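Beta-galactosidase (Marinomonas sp. ef1, PDB 6Y2K) probably hydrolyses terminal beta-D-galactose residues from beta-galactosides as a cold-active, hexameric family GH42 enzyme. Local coordinates at residues Val261-Ser266 / Trp311-Gln316; Lys390-Ser395 / Glu637-Ser642; Glu112-Cys117 / Val219-Lys224. All blocks are in the same frame, centred on the assembly; numbering follows the deposited sequence. Where two conformers were deposited one is given.

Contact 1 (Val261-Ser266 / Trp311-Gln316)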
loop_
_atom_site.group_PDB
_atom_site.type_symbol
_atom_site.label_atom_id
_atom_site.label_comp_id
_atom_site.label_asym_id
_atom_site.label_seq_id
_atom_site.Cartn_x
_atom_site.Cartn_y
_atom_site.Cartn_z
ATOM N N VAL A 261 39.211 -35.134 -7.354
ATOM C CA VAL A 261 37.901 -34.680 -7.808
ATOM C C VAL A 261 37.289 -33.794 -6.724
ATOM O O VAL A 261 37.449 -34.076 -5.534
ATOM C CB VAL A 261 36.935 -35.872 -8.033
ATOM C CG1 VAL A 261 35.569 -35.381 -8.505
ATOM C CG2 VAL A 261 37.522 -36.886 -9.018
ATOM N N ALA A 262 36.602 -32.734 -7.146
ATOM C CA ALA A 262 35.761 -31.944 -6.252
ATOM C C ALA A 262 34.332 -32.396 -6.478
ATOM O O ALA A 262 33.846 -32.361 -7.604
ATOM C CB ALA A 262 35.897 -30.465 -6.553
ATOM N N SER A 263 33.669 -32.846 -5.420
ATOM C CA SER A 263 32.248 -33.152 -5.492
ATOM C C SER A 263 31.504 -32.232 -4.553
ATOM O O SER A 263 32.099 -31.664 -3.634
ATOM C CB SER A 263 31.957 -34.610 -5.146
ATOM O OG SER A 263 32.123 -34.880 -3.774
ATOM N N TRP A 264 30.210 -32.067 -4.792
ATOM C CA TRP A 264 29.403 -31.253 -3.892
ATOM C C TRP A 264 27.959 -31.694 -3.802
ATOM O O TRP A 264 27.492 -32.540 -4.576
ATOM C CB TRP A 264 29.555 -29.757 -4.213
ATOM C CG TRP A 264 28.696 -29.256 -5.310
ATOM C CD1 TRP A 264 28.850 -29.489 -6.643
ATOM C CD2 TRP A 264 27.559 -28.396 -5.176
ATOM N NE1 TRP A 264 27.866 -28.839 -7.353
ATOM C CE2 TRP A 264 27.060 -28.157 -6.477
ATOM C CE3 TRP A 264 26.921 -27.793 -4.082
ATOM C CZ2 TRP A 264 25.939 -27.357 -6.713
ATOM C CZ3 TRP A 264 25.799 -26.997 -4.314
ATOM C CH2 TRP A 264 25.327 -26.779 -5.619
ATOM N N ASP A 265 27.276 -31.127 -2.809
ATOM C CA ASP A 265 25.981 -31.591 -2.371
ATOM C C ASP A 265 24.957 -30.484 -2.602
ATOM O O ASP A 265 24.968 -29.468 -1.900
ATOM C CB ASP A 265 26.066 -31.996 -0.893
ATOM C CG ASP A 265 27.073 -33.127 -0.642
ATOM O OD1 ASP A 265 27.445 -33.818 -1.603
ATOM O OD2 ASP A 265 27.486 -33.345 0.518
ATOM N N SER A 266 24.087 -30.698 -3.592
ATOM C CA SER A 266 23.175 -29.683 -4.111
ATOM C C SER A 266 21.740 -29.952 -3.691
ATOM O O SER A 266 21.125 -30.952 -4.096
ATOM C CB SER A 266 23.233 -29.622 -5.638
ATOM O OG SER A 266 22.358 -28.606 -6.125
ATOM N N TRP A 311 32.149 -33.611 -9.663
ATOM C CA TRP A 311 31.006 -34.496 -9.455
ATOM C C TRP A 311 29.971 -33.779 -8.586
ATOM O O TRP A 311 30.297 -32.830 -7.870
ATOM C CB TRP A 311 31.388 -35.781 -8.707
ATOM C CG TRP A 311 32.367 -36.721 -9.365
ATOM C CD1 TRP A 311 32.893 -36.643 -10.617
ATOM C CD2 TRP A 311 32.905 -37.908 -8.780
ATOM N NE1 TRP A 311 33.748 -37.695 -10.847
ATOM C CE2 TRP A 311 33.767 -38.494 -9.733
ATOM C CE3 TRP A 311 32.746 -38.530 -7.537
ATOM C CZ2 TRP A 311 34.480 -39.679 -9.478
ATOM C CZ3 TRP A 311 33.459 -39.715 -7.279
ATOM C CH2 TRP A 311 34.307 -40.277 -8.255
ATOM N N ILE A 312 28.727 -34.243 -8.648
ATOM C CA ILE A 312 27.735 -33.919 -7.635
ATOM C C ILE A 312 27.564 -35.220 -6.851
ATOM O O ILE A 312 27.015 -36.186 -7.373
ATOM C CB ILE A 312 26.390 -33.443 -8.241
ATOM C CG1 ILE A 312 26.476 -31.975 -8.696
ATOM C CG2 ILE A 312 25.261 -33.537 -7.207
ATOM C CD1 ILE A 312 27.532 -31.657 -9.730
ATOM N N MET A 313 28.077 -35.256 -5.621
ATOM C CA MET A 313 27.986 -36.449 -4.779
ATOM C C MET A 313 26.585 -36.655 -4.218
ATOM O O MET A 313 26.178 -37.791 -4.016
ATOM C CB MET A 313 28.981 -36.377 -3.622
ATOM C CG MET A 313 29.152 -37.674 -2.847
ATOM S SD MET A 313 29.906 -38.962 -3.873
ATOM C CE MET A 313 31.609 -38.446 -3.804
ATOM N N GLU A 314 25.868 -35.561 -3.942
ATOM C CA GLU A 314 24.512 -35.624 -3.381
ATOM C C GLU A 314 23.590 -34.641 -4.106
ATOM O O GLU A 314 23.767 -33.424 -4.004
ATOM C CB GLU A 314 24.520 -35.306 -1.876
ATOM C CG GLU A 314 25.418 -36.196 -1.013
ATOM C CD GLU A 314 25.422 -35.815 0.457
ATOM O OE1 GLU A 314 24.570 -35.002 0.863
ATOM O OE2 GLU A 314 26.280 -36.328 1.225
ATOM N N GLN A 315 22.617 -35.173 -4.847
ATOM C CA GLN A 315 21.627 -34.357 -5.557
ATOM C C GLN A 315 20.249 -34.544 -4.942
ATOM O O GLN A 315 19.789 -35.689 -4.766
ATOM C CB GLN A 315 21.572 -34.750 -7.037
ATOM C CG GLN A 315 20.637 -33.901 -7.893
ATOM C CD GLN A 315 21.054 -32.438 -7.931
ATOM O OE1 GLN A 315 22.142 -32.110 -8.412
ATOM N NE2 GLN A 315 20.190 -31.553 -7.431
ATOM N N GLN A 316 19.583 -33.428 -4.636
ATOM C CA GLN A 316 18.218 -33.463 -4.108
ATOM C C GLN A 316 17.302 -34.244 -5.053
ATOM O O GLN A 316 17.285 -33.940 -6.235
ATOM C CB GLN A 316 17.659 -32.048 -3.931
ATOM C CG GLN A 316 16.288 -32.018 -3.273
ATOM C CD GLN A 316 15.856 -30.649 -2.752
ATOM O OE1 GLN A 316 16.581 -29.646 -2.864
ATOM N NE2 GLN A 316 14.654 -30.605 -2.180
HETATM O O HOH W 1 21.142 -28.677 -8.379
#
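Two neighbouring parallel strands of the barrel run through Val261-Ser266 and Trp311-Gln316. Trp311 N gives a straight bond to Ala262 O at 2.9 Å, and Ser266 N reaches Glu314 O at 2.8 Å, almost along the C=O axis. Between them the second strand turns a corner at Met313, and the peptide N-H groups of Met313 and Glu314 both reach the O of Trp264, each weakly. Ser263, Asp265, Trp311 and Glu314 lie on one face of the sheet. There Val261 CG1, anti to its backbone N, crosses over the five-membered ring of Trp311 in a CH-pi contact, 3.5 Å from the centroid and 6° off the normal. The Trp311 indole N-H is taken by Glu347. Further along, the carboxylates of Asp265 and Glu314 stack with their planes 10° apart, Asp265 OD2 lying 3.3 Å from Glu314 OE2. Two buried carboxylates this close would probably raise the pKa of one of them; Arg33, in a salt bridge to Glu314 OE2, would offset the charge, and Tyr267 OH bonds OE1, so the extended side chain is gripped at both oxygens. On the other face Trp264 takes the crowded first torsion (chi1 83°), which lays its indole beside Ile312, Trp264 NE1 3.7 Å from Ile312 CG1, and sends the indole N-H to His299. Ser266 CB lies over one face of the same ring. A water bonds Ser266 OG at 2.6 Å and accepts from Gln315 NE2. A bound glycerol lies near Glu314, at the C-terminal end of strand 310-315, consistent with the nucleophile position of GH42 and its relatives: strands six and seven of a TIM barrel, whose C-terminal ends line the active-site mouth.

Contact 2 (Lys390-Ser395 / Glu637-Ser642)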
loop_
_atom_site.group_PDB
_atom_site.type_symbol
_atom_site.label_atom_id
_atom_site.label_comp_id
_atom_site.label_asym_id
_atom_site.label_seq_id
_atom_site.Cartn_x
_atom_site.Cartn_y
_atom_site.Cartn_z
ATOM N N LYS A 390 22.109 -41.085 -23.714
ATOM C CA LYS A 390 22.375 -42.007 -24.834
ATOM C C LYS A 390 21.950 -41.398 -26.173
ATOM O O LYS A 390 22.705 -41.462 -27.140
ATOM C CB LYS A 390 21.694 -43.357 -24.625
ATOM C CG LYS A 390 22.318 -44.179 -23.509
ATOM C CD LYS A 390 21.539 -45.459 -23.287
ATOM C CE LYS A 390 22.107 -46.265 -22.132
ATOM N NZ LYS A 390 21.101 -47.251 -21.641
ATOM N N VAL A 391 20.769 -40.774 -26.196
ATOM C CA VAL A 391 20.271 -40.042 -27.380
ATOM C C VAL A 391 21.243 -38.928 -27.789
ATOM O O VAL A 391 21.564 -38.776 -28.975
ATOM C CB VAL A 391 18.853 -39.466 -27.153
ATOM C CG1 VAL A 391 18.422 -38.563 -28.305
ATOM C CG2 VAL A 391 17.831 -40.584 -26.975
ATOM N N LEU A 392 21.721 -38.170 -26.806
ATOM C CA LEU A 392 22.665 -37.095 -27.060
ATOM C C LEU A 392 23.965 -37.641 -27.642
ATOM O O LEU A 392 24.434 -37.149 -28.656
ATOM C CB LEU A 392 22.979 -36.319 -25.778
ATOM C CG LEU A 392 23.450 -34.853 -25.832
ATOM C CD1 LEU A 392 24.433 -34.570 -24.697
ATOM C CD2 LEU A 392 24.023 -34.377 -27.159
ATOM N N ALA A 393 24.532 -38.654 -26.986
ATOM C CA ALA A 393 25.798 -39.247 -27.406
ATOM C C ALA A 393 25.721 -39.741 -28.856
ATOM O O ALA A 393 26.613 -39.456 -29.654
ATOM C CB ALA A 393 26.190 -40.389 -26.472
ATOM N N GLU A 394 24.639 -40.442 -29.191
ATOM C CA GLU A 394 24.440 -40.943 -30.550
ATOM C C GLU A 394 24.299 -39.815 -31.579
ATOM O O GLU A 394 24.879 -39.905 -32.662
ATOM C CB GLU A 394 23.228 -41.875 -30.629
ATOM C CG GLU A 394 22.967 -42.394 -32.040
ATOM C CD GLU A 394 22.085 -43.628 -32.091
ATOM O OE1 GLU A 394 21.117 -43.717 -31.296
ATOM O OE2 GLU A 394 22.353 -44.507 -32.946
ATOM N N SER A 395 23.540 -38.769 -31.241
ATOM C CA SER A 395 23.329 -37.635 -32.155
ATOM C C SER A 395 24.618 -36.932 -32.550
ATOM O O SER A 395 24.750 -36.491 -33.693
ATOM C CB SER A 395 22.349 -36.612 -31.560
ATOM O OG SER A 395 22.199 -35.482 -32.410
ATOM N N GLU A 637 20.772 -27.253 -34.311
ATOM C CA GLU A 637 19.572 -28.074 -34.385
ATOM C C GLU A 637 19.249 -28.749 -33.056
ATOM O O GLU A 637 20.144 -29.075 -32.279
ATOM C CB GLU A 637 19.642 -29.068 -35.556
ATOM C CG GLU A 637 20.481 -30.308 -35.370
ATOM C CD GLU A 637 20.455 -31.191 -36.611
ATOM O OE1 GLU A 637 19.783 -32.250 -36.589
ATOM O OE2 GLU A 637 21.101 -30.808 -37.608
ATOM N N LEU A 638 17.952 -28.918 -32.811
ATOM C CA LEU A 638 17.437 -29.555 -31.605
ATOM C C LEU A 638 17.833 -31.013 -31.541
ATOM O O LEU A 638 17.657 -31.729 -32.520
ATOM C CB LEU A 638 15.908 -29.533 -31.587
ATOM C CG LEU A 638 15.159 -28.529 -30.728
ATOM C CD1 LEU A 638 13.664 -28.775 -30.924
ATOM C CD2 LEU A 638 15.536 -28.644 -29.252
ATOM N N VAL A 639 18.321 -31.445 -30.378
ATOM C CA VAL A 639 18.578 -32.865 -30.093
ATOM C C VAL A 639 17.607 -33.400 -29.031
ATOM O O VAL A 639 16.974 -34.433 -29.232
ATOM C CB VAL A 639 20.035 -33.090 -29.650
ATOM C CG1 VAL A 639 20.310 -34.572 -29.403
ATOM C CG2 VAL A 639 20.994 -32.526 -30.696
ATOM N N ILE A 640 17.505 -32.697 -27.905
ATOM C CA ILE A 640 16.610 -33.065 -26.805
ATOM C C ILE A 640 15.660 -31.895 -26.523
ATOM O O ILE A 640 16.081 -30.734 -26.542
ATOM C CB ILE A 640 17.413 -33.375 -25.511
ATOM C CG1 ILE A 640 18.441 -34.499 -25.735
ATOM C CG2 ILE A 640 16.489 -33.705 -24.344
ATOM C CD1 ILE A 640 17.851 -35.875 -25.939
ATOM N N GLY A 641 14.397 -32.210 -26.240
ATOM C CA GLY A 641 13.409 -31.209 -25.815
ATOM C C GLY A 641 12.809 -30.399 -26.952
ATOM O O GLY A 641 12.628 -30.913 -28.059
ATOM N N SER A 642 12.498 -29.129 -26.678
ATOM C CA SER A 642 11.862 -28.258 -27.668
ATOM C C SER A 642 12.291 -26.798 -27.606
ATOM O O SER A 642 12.834 -26.317 -26.607
ATOM C CB SER A 642 10.332 -28.351 -27.567
ATOM O OG SER A 642 9.910 -28.412 -26.218
#
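A classic beta bulge at the edge of the C-terminal antiparallel sheet makes this contact, where strand 636-640 packs on the end of helix 377-395. Val639 and Ile640 both sit opposite Ile652 of strand 649-655, and the helix-like psi of Val639 (-51°) turns the side chains of this pair both toward the helix. The short helix and strand segments come within 8.4 Å of each other, axis to axis, and run roughly antiparallel, at 143°. Val639 carries the middle of the contact. Its CG1, anti to the backbone N, points at the last turn of the helix and meets Ser395 CB at 3.6 Å. Its other methyl, CG2, comes up beside the hydroxyl, 3.6 Å from Ser395 OG. That oxygen, also anti to its backbone N, has its polar partner in Lys654 NZ of the adjoining strand, so the serine presents both a carbon surface and a tether to the same sheet. One turn earlier, Val391 CG1 meets Ile640 CD1 at 3.6 Å, the two side chains crossing obliquely; chi2 of the isoleucine, -70°, bends the terminal methyl over to reach it. Leu392 joins more loosely, its CD2 4.3 Å from Val639 CG1, because its side chain leaves the helix along the interface and goes on to Trp339 and Leu403. Ile640 similarly reaches Arg335 of helix 333-343. Only van der Waals contacts link the two segments themselves. Here the bulged edge strand of the small C-terminal beta domain docks on the final helix of the TIM barrel, a domain-to-domain packing at the periphery of the subunit.

Contact 3 (Glu112-Cys117 / Val219-Lys224)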
loop_
_atom_site.group_PDB
_atom_site.type_symbol
_atom_site.label_atom_id
_atom_site.label_comp_id
_atom_site.label_asym_id
_atom_site.label_seq_id
_atom_site.Cartn_x
_atom_site.Cartn_y
_atom_site.Cartn_z
ATOM N N GLU A 112 44.675 -36.493 19.155
ATOM C CA GLU A 112 44.197 -37.805 19.582
ATOM C C GLU A 112 43.214 -38.395 18.567
ATOM O O GLU A 112 43.339 -39.562 18.199
ATOM C CB GLU A 112 43.560 -37.751 20.981
ATOM C CG GLU A 112 44.541 -37.459 22.117
ATOM C CD GLU A 112 43.932 -37.604 23.514
ATOM O OE1 GLU A 112 42.849 -38.217 23.670
ATOM O OE2 GLU A 112 44.548 -37.117 24.486
ATOM N N TYR A 113 42.242 -37.604 18.100
ATOM C CA TYR A 113 41.292 -38.133 17.113
ATOM C C TYR A 113 41.976 -38.391 15.764
ATOM O O TYR A 113 41.635 -39.345 15.077
ATOM C CB TYR A 113 40.048 -37.244 16.939
ATOM C CG TYR A 113 39.009 -37.872 16.020
ATOM C CD1 TYR A 113 38.577 -39.183 16.230
ATOM C CD2 TYR A 113 38.484 -37.174 14.931
ATOM C CE1 TYR A 113 37.646 -39.783 15.392
ATOM C CE2 TYR A 113 37.540 -37.760 14.089
ATOM C CZ TYR A 113 37.129 -39.068 14.327
ATOM O OH TYR A 113 36.217 -39.674 13.526
ATOM N N ARG A 114 42.948 -37.563 15.394
ATOM C CA ARG A 114 43.707 -37.827 14.163
ATOM C C ARG A 114 44.399 -39.193 14.189
ATOM O O ARG A 114 44.440 -39.872 13.165
ATOM C CB ARG A 114 44.744 -36.751 13.891
ATOM C CG ARG A 114 44.161 -35.500 13.269
ATOM C CD ARG A 114 45.282 -34.533 12.963
ATOM N NE ARG A 114 44.804 -33.176 12.858
ATOM C CZ ARG A 114 45.582 -32.122 12.651
ATOM N NH1 ARG A 114 46.905 -32.248 12.494
ATOM N NH2 ARG A 114 45.031 -30.924 12.592
ATOM N N GLU A 115 44.955 -39.577 15.339
ATOM C CA GLU A 115 45.573 -40.902 15.457
ATOM C C GLU A 115 44.521 -42.009 15.343
ATOM O O GLU A 115 44.767 -43.017 14.679
ATOM C CB GLU A 115 46.409 -41.032 16.735
ATOM C CG GLU A 115 47.683 -40.203 16.697
ATOM C CD GLU A 115 48.515 -40.437 15.439
ATOM O OE1 GLU A 115 48.938 -41.590 15.220
ATOM O OE2 GLU A 115 48.760 -39.479 14.674
ATOM N N GLU A 116 43.340 -41.820 15.946
ATOM C CA GLU A 116 42.242 -42.786 15.764
ATOM C C GLU A 116 41.813 -42.877 14.292
ATOM O O GLU A 116 41.533 -43.968 13.802
ATOM C CB GLU A 116 41.022 -42.464 16.642
ATOM C CG GLU A 116 41.267 -42.571 18.146
ATOM C CD GLU A 116 41.176 -43.991 18.700
ATOM O OE1 GLU A 116 41.274 -44.971 17.928
ATOM O OE2 GLU A 116 41.001 -44.131 19.936
ATOM N N CYS A 117 41.782 -41.738 13.594
ATOM C CA CYS A 117 41.489 -41.722 12.154
ATOM C C CYS A 117 42.570 -42.456 11.354
ATOM O O CYS A 117 42.245 -43.201 10.425
ATOM C CB CYS A 117 41.309 -40.291 11.631
ATOM S SG CYS A 117 39.809 -39.477 12.234
ATOM N N VAL A 219 41.817 -28.422 8.788
ATOM C CA VAL A 219 41.012 -29.227 7.858
ATOM C C VAL A 219 41.917 -29.829 6.774
ATOM O O VAL A 219 41.821 -31.010 6.485
ATOM C CB VAL A 219 39.843 -28.432 7.214
ATOM C CG1 VAL A 219 39.028 -29.327 6.279
ATOM C CG2 VAL A 219 38.935 -27.838 8.296
ATOM N N VAL A 220 42.805 -29.008 6.212
ATOM C CA VAL A 220 43.787 -29.466 5.215
ATOM C C VAL A 220 44.603 -30.637 5.767
ATOM O O VAL A 220 44.703 -31.678 5.106
ATOM C CB VAL A 220 44.724 -28.318 4.748
ATOM C CG1 VAL A 220 45.810 -28.825 3.796
ATOM C CG2 VAL A 220 43.912 -27.210 4.079
ATOM N N ALA A 221 45.142 -30.479 6.980
ATOM C CA ALA A 221 45.972 -31.512 7.635
ATOM C C ALA A 221 45.205 -32.799 7.950
ATOM O O ALA A 221 45.712 -33.901 7.720
ATOM C CB ALA A 221 46.595 -30.963 8.912
ATOM N N PHE A 222 43.991 -32.647 8.478
ATOM C CA PHE A 222 43.091 -33.778 8.774
ATOM C C PHE A 222 42.797 -34.606 7.528
ATOM O O PHE A 222 42.803 -35.843 7.574
ATOM C CB PHE A 222 41.788 -33.245 9.378
ATOM C CG PHE A 222 40.800 -34.304 9.808
ATOM C CD1 PHE A 222 39.865 -34.809 8.915
ATOM C CD2 PHE A 222 40.762 -34.744 11.128
ATOM C CE1 PHE A 222 38.922 -35.750 9.316
ATOM C CE2 PHE A 222 39.828 -35.691 11.539
ATOM C CZ PHE A 222 38.909 -36.199 10.630
ATOM N N ASN A 223 42.526 -33.918 6.422
ATOM C CA ASN A 223 42.251 -34.565 5.146
ATOM C C ASN A 223 43.518 -35.213 4.561
ATOM O O ASN A 223 43.467 -36.335 4.041
ATOM C CB ASN A 223 41.661 -33.551 4.157
ATOM C CG ASN A 223 41.298 -34.176 2.819
ATOM O OD1 ASN A 223 40.418 -35.036 2.746
ATOM N ND2 ASN A 223 41.984 -33.751 1.755
ATOM N N LYS A 224 44.639 -34.501 4.651
ATOM C CA LYS A 224 45.912 -34.964 4.095
ATOM C C LYS A 224 46.394 -36.286 4.715
ATOM O O LYS A 224 46.982 -37.122 4.010
ATOM C CB LYS A 224 46.980 -33.877 4.248
ATOM C CG LYS A 224 48.351 -34.188 3.655
ATOM C CD LYS A 224 48.263 -34.674 2.213
ATOM C CE LYS A 224 49.532 -34.404 1.415
ATOM N NZ LYS A 224 50.729 -35.119 1.944
#
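Helix segments 112-117 and 219-224 run nearly the same way, 26° apart, with their axes no closer than 10.8 Å; the nearest CA pair is Arg114 and Phe222. Side chains bridge that wide spacing, chiefly Phe222, whose CG is anti to the backbone N (chi1 -177°) and whose ring reaches across to the first helix. Its CE2 is 3.9 Å from Tyr113 CD2, which lies in the plane of the phenyl ring at its edge. From another side Cys117 SG touches Phe222 CZ at 3.8 Å, an oblique sulfur-aromatic contact, while the same sulfur rests 3.3 Å above the plane of the Tyr113 ring, toward its rim. Arg114 extends alongside: its CG meets the phenyl CD2, and the guanidinium, turned 77° from the ring plane, lays one face over Ala221 CB, 3.8 Å from NH1. Phe108 O and Gln218 OE1 both accept from NH2 and hold that plane in position. The rings extend the packing, with Phe222 stacked on Tyr106 and Tyr113 OH bonded to Thr74 O. Helices 111-128 and 205-233 lie side by side in the barrel's outer layer, on either side of strand 134-138 in the chain.

How the contacts relate
All three contacts involve the TIM-barrel domain but at different depths. Contact 1 is its core, strand against strand, wholly buried and held by backbone hydrogen bonds, with stacked carboxylates on the inner face and the Trp264 indole on the outer one. Contact 3 belongs to the surrounding helical layer, about 9 Å from contact 1 between nearest atoms, and relies on aromatic, sulfur and guanidinium surfaces. Contact 2 lies farther out, its centre about 30 Å from the chain centre and on the opposite side from contact 3. It alone leaves the barrel, joining its last helix to the C-terminal sheet through aliphatic side chains and a serine, partly exposed. No element is common to two contacts.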